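Local atomic coordinates of 1-Cys peroxiredoxin (Vibrio vulnificus MO6-24/O, PDB entry 5K2I), a protein that probably reduces hydrogen peroxide and perhaps other peroxides, and perhaps scavenges nitric oxide, as a 1-Cys peroxiredoxin of the thioredoxin-fold superfamily. Residues G5-N10 against P25-F30; P9-S14 against A102-A107; V35-V40 against L70-S75; A126-N131 against E151-A156. All coordinates share one frame; numbering follows the deposited sequence. Where two conformers were deposited one is given.

The four contacts lie in one thioredoxin-like domain. Contact 3 lies in the core, its centre about 2 Å from the centre of the chain, and pairs strands 34-40 and 70-75. Contact 4 packs helix 150-156 on strand 120-130, beside strand 34-40; its centre is about 10 Å from that of contact 3. Contacts 1 and 2 share Pro9 and Asn10, with centres about 9 Å apart. Contact 1 closes before contact 3 opens, and its Phe30 packs on Val35 and Leu70. Contact 3 is nested inside contact 2; contact 4 comes last. Phe104 packs on Leu37 and Leu13 on Val74, while Ile153 packs on Val36, on the other face. Helices thus cover both sheet faces.

Contact 1 of 4, residues G5-N10 against P25-F30; sequences GQTLPN and PVLELF
The contact is mainly apolar. Leu27 points at residues 5-10 and spreads its two methyls over them. Leu27 CD2 lies 3.5 Å from Thr7 CG2, tight in the conformer given. Leu27 CD1 rests 3.7 Å from Asn10 CB, and the Asn10 and Leu27 side chains cross at about a right angle. Leu8 CG is anti to the carbonyl carbon (chi1 -73°), and Leu8 CD1 reaches the edge of the Phe30 ring, 3.6 Å from Phe30 CD2. Val26 CG2 lies 4.1 Å from Leu8 CD1 and 3.4 Å from Pro9 O.

The polar link runs from the Asn10 side-chain oxygen through a water to a backbone N-H. Water 1 donates to Asn10 OD1 at 2.8 Å and accepts from Leu27 N at 3.0 Å. Pro25, the N-cap of helix 26-29, accepts through O from both Glu28 N and Leu29 N.

Leu8 also packs on Met127 and Ile129 of strand 120-130, so the loop is held between this helix and the central sheet. The chemistry implies an apolar inner side of Leu8, Val26 and Phe30, and a more exposed outer side where Thr7 and Asn10 border Leu27 and a water supplies the polar link.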
loop_
_atom_site.group_PDB
_atom_site.type_symbol
_atom_site.label_atom_id
_atom_site.label_comp_id
_atom_site.label_asym_id
_atom_site.label_seq_id
_atom_site.Cartn_x
_atom_site.Cartn_y
_atom_site.Cartn_z
ATOM N N GLY A 5 20.997 16.610 5.797
ATOM C CA GLY A 5 21.958 17.671 6.022
ATOM C C GLY A 5 21.375 19.050 5.783
ATOM O O GLY A 5 21.984 20.055 6.153
ATOM N N GLN A 6 20.205 19.115 5.154
ATOM C CA GLN A 6 19.536 20.397 4.963
ATOM C C GLN A 6 18.644 20.712 6.150
ATOM O O GLN A 6 18.051 19.818 6.757
ATOM C CB GLN A 6 18.689 20.414 3.686
ATOM C CG GLN A 6 19.475 20.251 2.386
ATOM C CD GLN A 6 18.664 20.655 1.164
ATOM O OE1 GLN A 6 17.729 19.963 0.763
ATOM N NE2 GLN A 6 19.005 21.801 0.580
ATOM N N THR A 7 18.552 21.988 6.485
ATOM C CA THR A 7 17.588 22.449 7.456
ATOM C C THR A 7 16.177 22.306 6.867
ATOM O O THR A 7 15.986 22.514 5.667
ATOM C CB THR A 7 17.901 23.907 7.840
ATOM O OG1 THR A 7 19.243 23.976 8.350
ATOM C CG2 THR A 7 16.938 24.432 8.875
ATOM N N LEU A 8 15.195 21.950 7.694
ATOM C CA LEU A 8 13.811 21.931 7.253
ATOM C C LEU A 8 13.420 23.268 6.638
ATOM O O LEU A 8 13.956 24.315 7.036
ATOM C CB LEU A 8 12.868 21.649 8.422
ATOM C CG LEU A 8 12.807 20.248 8.997
ATOM C CD1 LEU A 8 11.945 20.272 10.270
ATOM C CD2 LEU A 8 12.245 19.280 7.977
ATOM N N PRO A 9 12.451 23.255 5.712
ATOM C CA PRO A 9 11.883 24.526 5.256
ATOM C C PRO A 9 11.462 25.377 6.449
ATOM O O PRO A 9 10.925 24.850 7.422
ATOM C CB PRO A 9 10.658 24.102 4.439
ATOM C CG PRO A 9 10.915 22.689 4.048
ATOM C CD PRO A 9 11.787 22.092 5.106
ATOM N N ASN A 10 11.728 26.673 6.381
ATOM C CA ASN A 10 11.342 27.578 7.448
ATOM C C ASN A 10 9.868 27.887 7.315
ATOM O O ASN A 10 9.484 28.944 6.815
ATOM C CB ASN A 10 12.192 28.842 7.390
ATOM C CG ASN A 10 11.843 29.828 8.465
ATOM O OD1 ASN A 10 11.307 29.473 9.516
ATOM N ND2 ASN A 10 12.170 31.096 8.220
ATOM N N PRO A 25 6.352 27.725 13.987
ATOM C CA PRO A 25 7.497 27.613 13.078
ATOM C C PRO A 25 8.234 26.325 13.408
ATOM O O PRO A 25 8.641 26.134 14.554
ATOM C CB PRO A 25 8.343 28.850 13.409
ATOM C CG PRO A 25 7.359 29.807 14.071
ATOM C CD PRO A 25 6.450 28.911 14.854
ATOM N N VAL A 26 8.383 25.429 12.441
ATOM C CA VAL A 26 8.988 24.142 12.745
ATOM C C VAL A 26 10.422 24.308 13.237
ATOM O O VAL A 26 10.901 23.499 14.030
ATOM C CB VAL A 26 8.959 23.169 11.529
ATOM C CG1 VAL A 26 7.521 22.890 11.093
ATOM C CG2 VAL A 26 9.770 23.701 10.358
ATOM N N LEU A 27 11.117 25.351 12.787
ATOM C CA LEU A 27 12.502 25.543 13.209
ATOM C C LEU A 27 12.598 26.044 14.646
ATOM O O LEU A 27 13.656 25.935 15.273
ATOM C CB LEU A 27 13.242 26.485 12.255
ATOM C CG LEU A 27 13.365 25.918 10.834
ATOM C CD1 LEU A 27 14.127 26.899 9.945
ATOM C CD2 LEU A 27 14.072 24.573 10.849
ATOM N N GLU A 28 11.506 26.593 15.167
ATOM C CA GLU A 28 11.439 26.946 16.579
ATOM C C GLU A 28 10.973 25.741 17.402
ATOM O O GLU A 28 11.559 25.409 18.429
ATOM C CB GLU A 28 10.507 28.150 16.782
ATOM C CG GLU A 28 11.057 29.460 16.218
ATOM C CD GLU A 28 10.210 30.670 16.599
ATOM O OE1 GLU A 28 9.070 30.487 17.078
ATOM O OE2 GLU A 28 10.688 31.808 16.401
ATOM N N LEU A 29 9.920 25.085 16.932
ATOM C CA LEU A 29 9.366 23.915 17.606
ATOM C C LEU A 29 10.397 22.801 17.805
ATOM O O LEU A 29 10.429 22.153 18.858
ATOM C CB LEU A 29 8.175 23.390 16.806
ATOM C CG LEU A 29 7.350 22.228 17.379
ATOM C CD1 LEU A 29 6.641 22.638 18.653
ATOM C CD2 LEU A 29 6.344 21.753 16.355
ATOM N N PHE A 30 11.240 22.593 16.797
ATOM C CA PHE A 30 12.193 21.485 16.802
ATOM C C PHE A 30 13.620 21.908 17.191
ATOM O O PHE A 30 14.533 21.077 17.237
ATOM C CB PHE A 30 12.213 20.804 15.422
ATOM C CG PHE A 30 10.883 20.209 14.986
ATOM C CD1 PHE A 30 9.878 19.915 15.899
ATOM C CD2 PHE A 30 10.662 19.921 13.645
ATOM C CE1 PHE A 30 8.672 19.359 15.481
ATOM C CE2 PHE A 30 9.449 19.364 13.215
ATOM C CZ PHE A 30 8.452 19.087 14.138
HETATM O O HOH W 1 10.138 27.311 10.782
#

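Contact 2 of 4, residues P9-S14 against A102-A107; sequences PNATLS and ASFTKA
Phe104 is the centre of the tight part. Its CG is anti to the backbone N (chi1 173°), which sends the ring from helix 103-108 toward residues 9-14. Leu13 crosses it obliquely and uses both methyls. Leu13 CD1 sits over the centre of one ring face, 4.3 Å from the centroid of the Phe104 ring and 9° off the normal, a CH-pi contact. Leu13 CD2 packs at the base of the ring, 3.7 Å from Phe104 CB. Ala11 comes in at the ring edge instead, with Ala11 CB 4.2 Å from Phe104 CD1. Ala107, one turn on from Phe104, packs closely too: Ala107 CB lies 3.6 Å from both Pro9 CB and Pro9 CG. Val26 of helix 26-29 and Tyr125 of strand 120-130 also touch Phe104, so its ring is buried among several elements of the fold.

The segment 9-14 changes from loop to strand here. Asn10 is the centre of an inverse gamma turn, and strand 12-17 then begins the two-stranded antiparallel hairpin with strand 20-25. The contact thus joins this N-terminal hairpin to a helix that follows strand 95-98 of the main sheet. Ala102 is the N-cap of that helix.

The loose side is at the start of the helix, where water replaces direct contact. Water 3 donates to Thr12 O at 2.8 Å and to Ser103 OG at 2.7 Å. Water 2 spans the same two groups, donating to Thr12 O at 2.9 Å, but its bond to Ser103 OG is weak. Ser103 OG is also hydrogen-bonded to Asp101 OD1.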
loop_
_atom_site.group_PDB
_atom_site.type_symbol
_atom_site.label_atom_id
_atom_site.label_comp_id
_atom_site.label_asym_id
_atom_site.label_seq_id
_atom_site.Cartn_x
_atom_site.Cartn_y
_atom_site.Cartn_z
ATOM N N PRO A 9 12.451 23.255 5.712
ATOM C CA PRO A 9 11.883 24.526 5.256
ATOM C C PRO A 9 11.462 25.377 6.449
ATOM O O PRO A 9 10.925 24.850 7.422
ATOM C CB PRO A 9 10.658 24.102 4.439
ATOM C CG PRO A 9 10.915 22.689 4.048
ATOM C CD PRO A 9 11.787 22.092 5.106
ATOM N N ASN A 10 11.728 26.673 6.381
ATOM C CA ASN A 10 11.342 27.578 7.448
ATOM C C ASN A 10 9.868 27.887 7.315
ATOM O O ASN A 10 9.484 28.944 6.815
ATOM C CB ASN A 10 12.192 28.842 7.390
ATOM C CG ASN A 10 11.843 29.828 8.465
ATOM O OD1 ASN A 10 11.307 29.473 9.516
ATOM N ND2 ASN A 10 12.170 31.096 8.220
ATOM N N ALA A 11 9.051 26.915 7.714
ATOM C CA ALA A 11 7.609 26.950 7.512
ATOM C C ALA A 11 6.906 26.675 8.826
ATOM O O ALA A 11 7.558 26.468 9.851
ATOM C CB ALA A 11 7.204 25.921 6.453
ATOM N N THR A 12 5.578 26.683 8.803
ATOM C CA THR A 12 4.810 26.404 10.011
ATOM C C THR A 12 3.942 25.164 9.866
ATOM O O THR A 12 3.620 24.733 8.758
ATOM C CB THR A 12 3.901 27.584 10.416
ATOM O OG1 THR A 12 2.867 27.774 9.437
ATOM C CG2 THR A 12 4.729 28.856 10.538
ATOM N N LEU A 13 3.607 24.582 11.015
ATOM C CA LEU A 13 2.603 23.520 11.106
ATOM C C LEU A 13 1.665 23.905 12.235
ATOM O O LEU A 13 2.107 24.515 13.205
ATOM C CB LEU A 13 3.253 22.167 11.363
ATOM C CG LEU A 13 4.096 21.579 10.235
ATOM C CD1 LEU A 13 4.878 20.380 10.731
ATOM C CD2 LEU A 13 3.216 21.198 9.046
ATOM N N SER A 14 0.384 23.577 12.114
ATOM C CA SER A 14 -0.594 24.087 13.068
ATOM C C SER A 14 -1.096 23.047 14.059
ATOM O O SER A 14 -1.081 21.838 13.804
ATOM C CB SER A 14 -1.786 24.705 12.331
ATOM O OG SER A 14 -2.457 23.766 11.512
ATOM N N ALA A 102 -0.999 22.032 2.557
ATOM C CA ALA A 102 0.104 21.254 1.962
ATOM C C ALA A 102 1.366 22.077 1.716
ATOM O O ALA A 102 2.252 21.622 1.009
ATOM C CB ALA A 102 -0.344 20.580 0.643
ATOM N N SER A 103 1.462 23.264 2.313
ATOM C CA SER A 103 2.613 24.124 2.042
ATOM C C SER A 103 3.921 23.538 2.569
ATOM O O SER A 103 4.939 23.631 1.900
ATOM C CB SER A 103 2.390 25.523 2.621
ATOM O OG SER A 103 2.156 25.470 4.014
ATOM N N PHE A 104 3.906 22.925 3.750
ATOM C CA PHE A 104 5.115 22.317 4.304
ATOM C C PHE A 104 5.525 21.116 3.445
ATOM O O PHE A 104 6.698 20.956 3.085
ATOM C CB PHE A 104 4.871 21.916 5.771
ATOM C CG PHE A 104 5.986 21.119 6.409
ATOM C CD1 PHE A 104 7.135 21.731 6.881
ATOM C CD2 PHE A 104 5.852 19.750 6.583
ATOM C CE1 PHE A 104 8.142 20.970 7.495
ATOM C CE2 PHE A 104 6.841 18.996 7.197
ATOM C CZ PHE A 104 7.987 19.606 7.648
ATOM N N THR A 105 4.535 20.309 3.081
ATOM C CA THR A 105 4.759 19.100 2.297
ATOM C C THR A 105 5.326 19.428 0.924
ATOM O O THR A 105 6.265 18.769 0.456
ATOM C CB THR A 105 3.442 18.312 2.177
ATOM O OG1 THR A 105 2.984 17.968 3.493
ATOM C CG2 THR A 105 3.615 17.055 1.369
ATOM N N LYS A 106 4.790 20.473 0.299
ATOM C CA LYS A 106 5.307 20.890 -0.995
ATOM C C LYS A 106 6.719 21.453 -0.872
ATOM O O LYS A 106 7.545 21.229 -1.751
ATOM C CB LYS A 106 4.388 21.911 -1.642
ATOM C CG LYS A 106 3.082 21.316 -2.123
ATOM C CD LYS A 106 2.275 22.331 -2.917
ATOM C CE LYS A 106 1.706 23.391 -2.021
ATOM N NZ LYS A 106 0.863 24.360 -2.799
ATOM N N ALA A 107 7.002 22.161 0.216
ATOM C CA ALA A 107 8.349 22.703 0.450
ATOM C C ALA A 107 9.391 21.590 0.603
ATOM O O ALA A 107 10.561 21.789 0.321
ATOM C CB ALA A 107 8.351 23.592 1.671
HETATM O O HOH W 2 1.277 24.300 7.026
HETATM O O HOH W 3 3.873 25.487 6.122
#

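Contact 3 of 4, residues V35-V40 against L70-S75; sequences VVLFAV and LIASVS
Strands 34-40 and 70-75 are the two parallel strands of a beta-alpha-beta unit. They run side by side; their axes approach to 4.8 Å, with 16° between their directions. Bonds alternate between the strands. Val36 N donates to Leu70 O at 2.9 Å, and Ala72 N to Val36 O at 2.8 Å. The next pair repeats this: Phe38 N binds Ala72 O and Val74 N binds Phe38 O, the latter nearly straight at 172°. The ladder loosens at its end, where Val40 N to Val74 O is weak at 3.4 Å.

Helix 53-65 makes the crossover between the two strands, as in a thioredoxin-like core. On one face Leu37 CD1 lies between Ala72 CB and Val74 CG1, 3.8 Å from the latter. Ala39 CB also packs on that Val74 methyl. On the other face, Phe38 CG takes the crowded position between backbone N and carbonyl carbon (chi1 64°). This lays the ring over Ser73, whose CA makes a CH-pi contact over one face, while Ile71 CG2 meets the edge. Tyr56 of helix 53-65 stacks with the Phe38 ring. Water 4 donates to Phe38 O and Val74 O, and lies 2.6 Å from Ser73 OG.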
loop_
_atom_site.group_PDB
_atom_site.type_symbol
_atom_site.label_atom_id
_atom_site.label_comp_id
_atom_site.label_asym_id
_atom_site.label_seq_id
_atom_site.Cartn_x
_atom_site.Cartn_y
_atom_site.Cartn_z
ATOM N N VAL A 35 14.159 15.028 17.017
ATOM C CA VAL A 35 12.748 14.863 16.715
ATOM C C VAL A 35 12.534 13.752 15.712
ATOM O O VAL A 35 13.271 13.651 14.742
ATOM C CB VAL A 35 12.153 16.174 16.150
ATOM C CG1 VAL A 35 10.699 15.999 15.730
ATOM C CG2 VAL A 35 12.287 17.289 17.162
ATOM N N VAL A 36 11.553 12.903 15.970
ATOM C CA VAL A 36 11.103 11.954 14.967
ATOM C C VAL A 36 9.795 12.484 14.394
ATOM O O VAL A 36 8.864 12.761 15.138
ATOM C CB VAL A 36 10.918 10.548 15.548
ATOM C CG1 VAL A 36 10.163 9.657 14.559
ATOM C CG2 VAL A 36 12.272 9.961 15.901
ATOM N N LEU A 37 9.759 12.689 13.078
ATOM C CA LEU A 37 8.570 13.175 12.384
ATOM C C LEU A 37 8.158 12.158 11.349
ATOM O O LEU A 37 8.994 11.712 10.562
ATOM C CB LEU A 37 8.859 14.516 11.714
ATOM C CG LEU A 37 7.767 15.174 10.870
ATOM C CD1 LEU A 37 6.640 15.630 11.764
ATOM C CD2 LEU A 37 8.336 16.346 10.078
ATOM N N PHE A 38 6.887 11.780 11.331
ATOM C CA PHE A 38 6.423 10.868 10.290
ATOM C C PHE A 38 5.140 11.396 9.674
ATOM O O PHE A 38 4.335 12.060 10.338
ATOM C CB PHE A 38 6.232 9.425 10.827
ATOM C CG PHE A 38 5.158 9.295 11.867
ATOM C CD1 PHE A 38 5.442 9.549 13.196
ATOM C CD2 PHE A 38 3.868 8.942 11.511
ATOM C CE1 PHE A 38 4.457 9.442 14.163
ATOM C CE2 PHE A 38 2.878 8.836 12.465
ATOM C CZ PHE A 38 3.171 9.087 13.791
ATOM N N ALA A 39 4.982 11.118 8.383
ATOM C CA ALA A 39 3.851 11.611 7.615
ATOM C C ALA A 39 3.010 10.488 7.040
ATOM O O ALA A 39 3.518 9.394 6.755
ATOM C CB ALA A 39 4.342 12.509 6.482
ATOM N N VAL A 40 1.731 10.797 6.844
ATOM C CA VAL A 40 0.766 9.902 6.221
ATOM C C VAL A 40 -0.014 10.684 5.177
ATOM O O VAL A 40 0.005 11.916 5.188
ATOM C CB VAL A 40 -0.211 9.295 7.259
ATOM C CG1 VAL A 40 0.548 8.396 8.232
ATOM C CG2 VAL A 40 -0.999 10.403 7.989
ATOM N N LEU A 70 11.034 14.336 21.030
ATOM C CA LEU A 70 9.712 14.657 20.537
ATOM C C LEU A 70 9.398 13.760 19.359
ATOM O O LEU A 70 10.233 13.604 18.472
ATOM C CB LEU A 70 9.650 16.124 20.120
ATOM C CG LEU A 70 8.335 16.658 19.590
ATOM C CD1 LEU A 70 7.283 16.610 20.689
ATOM C CD2 LEU A 70 8.543 18.091 19.088
ATOM N N ILE A 71 8.216 13.149 19.375
ATOM C CA ILE A 71 7.702 12.381 18.242
ATOM C C ILE A 71 6.481 13.099 17.719
ATOM O O ILE A 71 5.582 13.403 18.494
ATOM C CB ILE A 71 7.301 10.951 18.641
ATOM C CG1 ILE A 71 8.460 10.245 19.345
ATOM C CG2 ILE A 71 6.815 10.162 17.417
ATOM C CD1 ILE A 71 8.061 8.924 19.987
ATOM N N ALA A 72 6.439 13.367 16.417
ATOM C CA ALA A 72 5.364 14.144 15.839
ATOM C C ALA A 72 4.817 13.482 14.583
ATOM O O ALA A 72 5.555 12.882 13.800
ATOM C CB ALA A 72 5.832 15.566 15.520
ATOM N N SER A 73 3.508 13.600 14.433
ATOM C CA SER A 73 2.757 13.108 13.295
ATOM C C SER A 73 2.302 14.296 12.463
ATOM O O SER A 73 1.694 15.218 13.002
ATOM C CB SER A 73 1.555 12.297 13.792
ATOM O OG SER A 73 0.658 11.988 12.747
ATOM N N VAL A 74 2.604 14.289 11.166
ATOM C CA VAL A 74 2.117 15.333 10.274
ATOM C C VAL A 74 1.309 14.741 9.114
ATOM O O VAL A 74 1.530 13.604 8.677
ATOM C CB VAL A 74 3.294 16.199 9.731
ATOM C CG1 VAL A 74 4.250 15.378 8.850
ATOM C CG2 VAL A 74 2.787 17.438 8.982
ATOM N N SER A 75 0.342 15.517 8.636
ATOM C CA SER A 75 -0.474 15.138 7.493
ATOM C C SER A 75 -1.033 16.402 6.850
ATOM O O SER A 75 -1.138 17.451 7.502
ATOM C CB SER A 75 -1.613 14.200 7.920
ATOM O OG SER A 75 -2.291 13.701 6.774
HETATM O O HOH W 4 1.571 11.215 10.463
#

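Contact 4 of 4, residues A126-N131 against E151-A156; sequences AMIIDN and ETILAA
Ile153 is the main side chain that helix 150-156 sends to strand 120-130. Its CB carries two branches. Ile153 CG1 is anti to the carbonyl carbon (chi1 -69°) and lies 3.9 Å from Ala126 CB. Ile153 CG2, anti to the backbone N, lies 3.9 Å from Ile128 CG1. Beyond CG1, the chain turns again (chi2 -67°), and the tip CD1 settles between the two strand residues. There Ile153 CD1 is 3.9 Å from Ala126 CB and 4.1 Å from Ile128 CG1.

The two isoleucines lie alongside each other, running in opposite senses. Ile128 CD1 reaches to 3.7 Å from Ala156 CB and 3.8 Å from Ile153 O. Ala126 and Ile128 are two apart in the strand, so both point to the helix, while Met127 between them points away.

The helix and strand axes approach to 9.2 Å at 27°. This is the helix-on-sheet layering of an alpha/beta fold. Tyr56 of helix 53-65 touches Ala126 and Ile153, and Val36 of strand 34-40 also meets Ile153. The contact is wholly apolar between its side chains. No hydrogen bond links the segments, so the fit and burial of two isoleucines and two alanine methyls do the work between them.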
loop_
_atom_site.group_PDB
_atom_site.type_symbol
_atom_site.label_atom_id
_atom_site.label_comp_id
_atom_site.label_asym_id
_atom_site.label_seq_id
_atom_site.Cartn_x
_atom_site.Cartn_y
_atom_site.Cartn_z
ATOM N N ALA A 126 9.387 9.149 7.002
ATOM C CA ALA A 126 9.756 9.409 8.383
ATOM C C ALA A 126 11.142 10.008 8.414
ATOM O O ALA A 126 12.002 9.670 7.586
ATOM C CB ALA A 126 9.693 8.139 9.221
ATOM N N MET A 127 11.336 10.913 9.363
ATOM C CA MET A 127 12.577 11.649 9.535
ATOM C C MET A 127 13.084 11.594 10.962
ATOM O O MET A 127 12.286 11.564 11.918
ATOM C CB MET A 127 12.386 13.130 9.219
ATOM C CG MET A 127 12.102 13.515 7.828
ATOM S SD MET A 127 11.810 15.300 7.903
ATOM C CE MET A 127 11.648 15.613 6.153
ATOM N N ILE A 128 14.404 11.638 11.099
ATOM C CA ILE A 128 15.030 12.082 12.339
ATOM C C ILE A 128 15.593 13.474 12.074
ATOM O O ILE A 128 16.335 13.675 11.110
ATOM C CB ILE A 128 16.149 11.137 12.800
ATOM C CG1 ILE A 128 15.596 9.727 13.036
ATOM C CG2 ILE A 128 16.839 11.677 14.068
ATOM C CD1 ILE A 128 16.671 8.656 13.201
ATOM N N ILE A 129 15.225 14.421 12.922
ATOM C CA ILE A 129 15.594 15.823 12.758
ATOM C C ILE A 129 16.361 16.275 13.991
ATOM O O ILE A 129 15.854 16.173 15.103
ATOM C CB ILE A 129 14.354 16.711 12.568
ATOM C CG1 ILE A 129 13.439 16.092 11.507
ATOM C CG2 ILE A 129 14.762 18.127 12.188
ATOM C CD1 ILE A 129 12.020 16.567 11.576
ATOM N N ASP A 130 17.576 16.766 13.796
ATOM C CA ASP A 130 18.412 17.213 14.905
ATOM C C ASP A 130 18.583 18.713 14.837
ATOM O O ASP A 130 19.208 19.225 13.912
ATOM C CB ASP A 130 19.770 16.517 14.872
ATOM C CG ASP A 130 19.678 15.043 15.241
ATOM O OD1 ASP A 130 19.408 14.749 16.427
ATOM O OD2 ASP A 130 19.881 14.174 14.364
ATOM N N ASN A 131 18.017 19.407 15.816
ATOM C CA ASN A 131 18.033 20.872 15.824
ATOM C C ASN A 131 17.590 21.436 14.467
ATOM O O ASN A 131 18.224 22.338 13.913
ATOM C CB ASN A 131 19.432 21.397 16.182
ATOM C CG ASN A 131 19.461 22.905 16.408
ATOM O OD1 ASN A 131 18.588 23.481 17.065
ATOM N ND2 ASN A 131 20.475 23.553 15.854
ATOM N N GLU A 151 10.555 0.919 13.356
ATOM C CA GLU A 151 11.764 0.165 13.706
ATOM C C GLU A 151 12.973 0.618 12.897
ATOM O O GLU A 151 14.096 0.595 13.402
ATOM C CB GLU A 151 11.568 -1.343 13.499
ATOM C CG GLU A 151 10.683 -2.018 14.531
ATOM C CD GLU A 151 11.366 -2.277 15.875
ATOM O OE1 GLU A 151 12.597 -2.075 16.009
ATOM O OE2 GLU A 151 10.654 -2.699 16.811
ATOM N N THR A 152 12.751 1.007 11.644
ATOM C CA THR A 152 13.831 1.524 10.808
ATOM C C THR A 152 14.414 2.773 11.452
ATOM O O THR A 152 15.630 2.952 11.490
ATOM C CB THR A 152 13.355 1.866 9.389
ATOM O OG1 THR A 152 12.480 0.836 8.918
ATOM C CG2 THR A 152 14.545 2.002 8.439
ATOM N N ILE A 153 13.535 3.628 11.961
ATOM C CA ILE A 153 13.960 4.852 12.629
ATOM C C ILE A 153 14.694 4.531 13.932
ATOM O O ILE A 153 15.753 5.090 14.212
ATOM C CB ILE A 153 12.749 5.774 12.905
ATOM C CG1 ILE A 153 12.197 6.347 11.589
ATOM C CG2 ILE A 153 13.114 6.890 13.890
ATOM C CD1 ILE A 153 13.138 7.310 10.877
ATOM N N LEU A 154 14.134 3.613 14.714
ATOM C CA LEU A 154 14.767 3.199 15.958
ATOM C C LEU A 154 16.194 2.710 15.712
ATOM O O LEU A 154 17.110 3.041 16.461
ATOM C CB LEU A 154 13.933 2.110 16.639
ATOM C CG LEU A 154 14.489 1.582 17.960
ATOM C CD1 LEU A 154 14.510 2.679 19.025
ATOM C CD2 LEU A 154 13.681 0.385 18.433
ATOM N N ALA A 155 16.385 1.945 14.642
ATOM C CA ALA A 155 17.699 1.395 14.336
ATOM C C ALA A 155 18.661 2.473 13.846
ATOM O O ALA A 155 19.875 2.357 14.015
ATOM C CB ALA A 155 17.580 0.291 13.310
ATOM N N ALA A 156 18.120 3.525 13.240
ATOM C CA ALA A 156 18.959 4.617 12.754
ATOM C C ALA A 156 19.542 5.392 13.924
ATOM O O ALA A 156 20.585 6.030 13.800
ATOM C CB ALA A 156 18.167 5.540 11.844
#